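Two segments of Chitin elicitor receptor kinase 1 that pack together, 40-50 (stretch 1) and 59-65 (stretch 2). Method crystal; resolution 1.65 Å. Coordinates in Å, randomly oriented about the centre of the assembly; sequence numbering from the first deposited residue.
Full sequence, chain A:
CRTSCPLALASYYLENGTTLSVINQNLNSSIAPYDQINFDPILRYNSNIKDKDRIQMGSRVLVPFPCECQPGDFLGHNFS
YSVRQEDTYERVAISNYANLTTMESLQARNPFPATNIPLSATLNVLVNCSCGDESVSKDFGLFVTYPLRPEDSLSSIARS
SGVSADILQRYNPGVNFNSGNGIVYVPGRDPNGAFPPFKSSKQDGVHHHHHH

Stretch 1, residues 40-50: DPILRYNSNIK
Stretch 2 (59-65) SRVLVPF

A helical segment beginning at Asp40 and the loop that follows pack on a β-strand, Arg60 to Phe65, burying 401 Å² in all. CA atoms pair Ile42 with Val63 (5.4 Å) and Tyr45 with Leu62 (6.2 Å). At the apolar centre, the branched side chain of buried Ile42 (m, t) meets apolar neighbours with both arms: its CG2 is 3.9 Å from Val61 CG1, and its CG1 is 4.1 Å from both Val63 CG1 and Pro64 CD. Both valines are t. Pro64, ring C-gamma endo, points toward stretch 1; its CB lies 3.9 Å from Tyr45 CE2, met obliquely by the ring, and its CG 3.5 Å from Pro41 O. Tyr45 (m, chi2 -83°) and Leu62 (m, t) point toward each other's stretch, CB to CB 4.2 Å. Farther out, Ile49 (m, t) brings CD1 to 4.4 Å from Val61 CG2.

Asn46, buried at phi/psi -138/65 and chi1/chi2 -63°/-86°, supplies the polar clamp. Its amide suits a strand backbone, offering donor and acceptor together: Leu62 N donates to Asn46 OD1 (2.9 Å, 176°), and Asn46 ND2 donates to Leu62 O (2.8 Å) and back to Ile42 O (2.8 Å). Asn46 closes a type I turn from Leu43 and opens another to Ile49. At the edge, one water accepts from Asn48 ND2 (2.6 Å) and donates to Arg60 O (2.7 Å) and Asn46 OD1 (3.3 Å).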

# COMPACT_ATOMS: atom_id res chain seq x y z
N ASP A 40 7.30 12.45 9.82
CA ASP A 40 8.04 11.38 10.50
C ASP A 40 7.41 9.98 10.43
O ASP A 40 8.12 8.99 10.27
CB ASP A 40 8.33 11.76 11.96
CG ASP A 40 9.35 12.87 12.09
OD1 ASP A 40 9.96 13.29 11.08
OD2 ASP A 40 9.57 13.31 13.23
N PRO A 41 6.07 9.88 10.55
CA PRO A 41 5.50 8.53 10.52
C PRO A 41 5.85 7.76 9.24
O PRO A 41 6.06 6.56 9.28
CB PRO A 41 3.99 8.79 10.62
CG PRO A 41 3.90 10.03 11.38
CD PRO A 41 5.06 10.90 10.88
N ILE A 42 5.90 8.47 8.12
CA ILE A 42 6.34 7.89 6.86
C ILE A 42 7.86 7.75 6.77
O ILE A 42 8.37 6.68 6.40
CB ILE A 42 5.82 8.72 5.67
CG1 ILE A 42 4.30 8.60 5.63
CG2 ILE A 42 6.41 8.20 4.37
CD1 ILE A 42 3.67 9.61 4.64
N LEU A 43 8.58 8.81 7.12
CA LEU A 43 10.03 8.80 6.96
C LEU A 43 10.71 7.69 7.76
O LEU A 43 11.74 7.17 7.34
CB LEU A 43 10.64 10.16 7.30
CG LEU A 43 10.23 11.27 6.32
CD1 LEU A 43 10.77 12.59 6.79
CD2 LEU A 43 10.74 10.95 4.91
N ARG A 44 10.13 7.33 8.90
CA ARG A 44 10.74 6.27 9.72
C ARG A 44 10.86 4.95 8.99
O ARG A 44 11.74 4.15 9.29
CB ARG A 44 9.92 6.01 10.97
CG ARG A 44 10.16 6.97 12.06
CD ARG A 44 9.29 6.60 13.22
NE ARG A 44 9.32 7.67 14.20
CZ ARG A 44 8.33 8.51 14.41
NH1 ARG A 44 7.18 8.38 13.74
NH2 ARG A 44 8.47 9.45 15.32
N TYR A 45 9.97 4.72 8.03
CA TYR A 45 9.99 3.49 7.25
C TYR A 45 10.78 3.63 5.94
O TYR A 45 10.82 2.70 5.15
CB TYR A 45 8.56 3.01 6.96
CG TYR A 45 7.86 2.52 8.21
CD1 TYR A 45 8.05 1.21 8.69
CD2 TYR A 45 7.06 3.38 8.94
CE1 TYR A 45 7.41 0.79 9.85
CE2 TYR A 45 6.42 2.97 10.10
CZ TYR A 45 6.61 1.67 10.54
OH TYR A 45 5.97 1.30 11.71
N ASN A 46 11.39 4.79 5.73
CA ASN A 46 12.10 5.07 4.48
C ASN A 46 13.41 5.79 4.76
O ASN A 46 13.59 6.94 4.42
CB ASN A 46 11.25 5.95 3.56
CG ASN A 46 9.97 5.27 3.13
OD1 ASN A 46 9.96 4.53 2.15
ND2 ASN A 46 8.89 5.50 3.88
N SER A 47 14.33 5.10 5.44
CA SER A 47 15.60 5.72 5.81
C SER A 47 16.42 6.11 4.58
O SER A 47 17.34 6.93 4.68
CB SER A 47 16.41 4.78 6.70
OG SER A 47 16.57 3.53 6.05
N ASN A 48 16.06 5.54 3.44
CA ASN A 48 16.72 5.82 2.17
C ASN A 48 16.44 7.23 1.64
O ASN A 48 17.18 7.75 0.80
CB ASN A 48 16.28 4.80 1.12
CG ASN A 48 14.77 4.77 0.94
OD1 ASN A 48 14.04 4.44 1.88
ND2 ASN A 48 14.30 5.11 -0.25
N ILE A 49 15.37 7.85 2.12
CA ILE A 49 15.00 9.19 1.66
C ILE A 49 15.86 10.24 2.33
O ILE A 49 15.71 10.50 3.52
CB ILE A 49 13.52 9.51 1.92
CG1 ILE A 49 12.63 8.57 1.11
CG2 ILE A 49 13.20 10.95 1.57
CD1 ILE A 49 11.14 8.79 1.34
N LYS A 50 16.74 10.87 1.55
CA LYS A 50 17.68 11.87 2.05
C LYS A 50 17.05 13.24 2.22
O LYS A 50 17.41 14.00 3.12
CB LYS A 50 18.88 11.98 1.11
CG LYS A 50 19.59 10.67 0.81
CD LYS A 50 20.18 10.05 2.07
CE LYS A 50 21.17 8.94 1.72
NZ LYS A 50 20.56 7.89 0.84
N SER A 59 11.53 5.24 -7.49
CA SER A 59 11.65 4.55 -6.21
C SER A 59 10.25 4.30 -5.64
O SER A 59 9.24 4.78 -6.19
CB SER A 59 12.50 5.37 -5.23
OG SER A 59 11.82 6.54 -4.80
N ARG A 60 10.19 3.53 -4.55
CA ARG A 60 8.94 3.28 -3.85
C ARG A 60 8.99 3.85 -2.44
O ARG A 60 10.02 3.73 -1.74
CB ARG A 60 8.68 1.77 -3.77
CG ARG A 60 8.27 1.15 -5.10
CD ARG A 60 8.40 -0.37 -5.03
NE ARG A 60 8.00 -1.05 -6.26
CZ ARG A 60 6.79 -1.59 -6.47
NH1 ARG A 60 5.83 -1.48 -5.55
NH2 ARG A 60 6.52 -2.21 -7.61
N VAL A 61 7.90 4.49 -2.02
CA VAL A 61 7.78 5.00 -0.67
C VAL A 61 6.86 4.09 0.13
O VAL A 61 5.75 3.77 -0.31
CB VAL A 61 7.22 6.45 -0.66
CG1 VAL A 61 7.02 6.96 0.77
CG2 VAL A 61 8.12 7.38 -1.47
N LEU A 62 7.32 3.67 1.31
CA LEU A 62 6.51 2.84 2.20
C LEU A 62 5.69 3.71 3.14
O LEU A 62 6.24 4.58 3.80
CB LEU A 62 7.42 1.91 3.02
CG LEU A 62 8.07 0.79 2.22
CD1 LEU A 62 9.13 0.11 3.07
CD2 LEU A 62 7.01 -0.20 1.75
N VAL A 63 4.39 3.45 3.21
CA VAL A 63 3.53 4.27 4.06
C VAL A 63 2.79 3.41 5.06
O VAL A 63 2.02 2.52 4.67
CB VAL A 63 2.48 5.05 3.19
CG1 VAL A 63 1.59 5.97 4.04
CG2 VAL A 63 3.18 5.86 2.10
N PRO A 64 2.95 3.67 6.37
CA PRO A 64 2.19 2.86 7.33
C PRO A 64 0.71 3.23 7.34
O PRO A 64 0.37 4.41 7.17
CB PRO A 64 2.83 3.21 8.67
CG PRO A 64 3.25 4.68 8.47
CD PRO A 64 3.72 4.76 7.03
N PHE A 65 -0.16 2.23 7.51
CA PHE A 65 -1.61 2.49 7.61
C PHE A 65 -2.30 1.42 8.46
O PHE A 65 -1.72 0.35 8.70
CB PHE A 65 -2.24 2.62 6.21
CG PHE A 65 -2.28 1.32 5.41
CD1 PHE A 65 -3.47 0.61 5.32
CD2 PHE A 65 -1.17 0.87 4.72
CE1 PHE A 65 -3.54 -0.57 4.56
CE2 PHE A 65 -1.23 -0.32 3.95
CZ PHE A 65 -2.42 -1.03 3.86
O HOH W 1 11.69 5.39 -0.47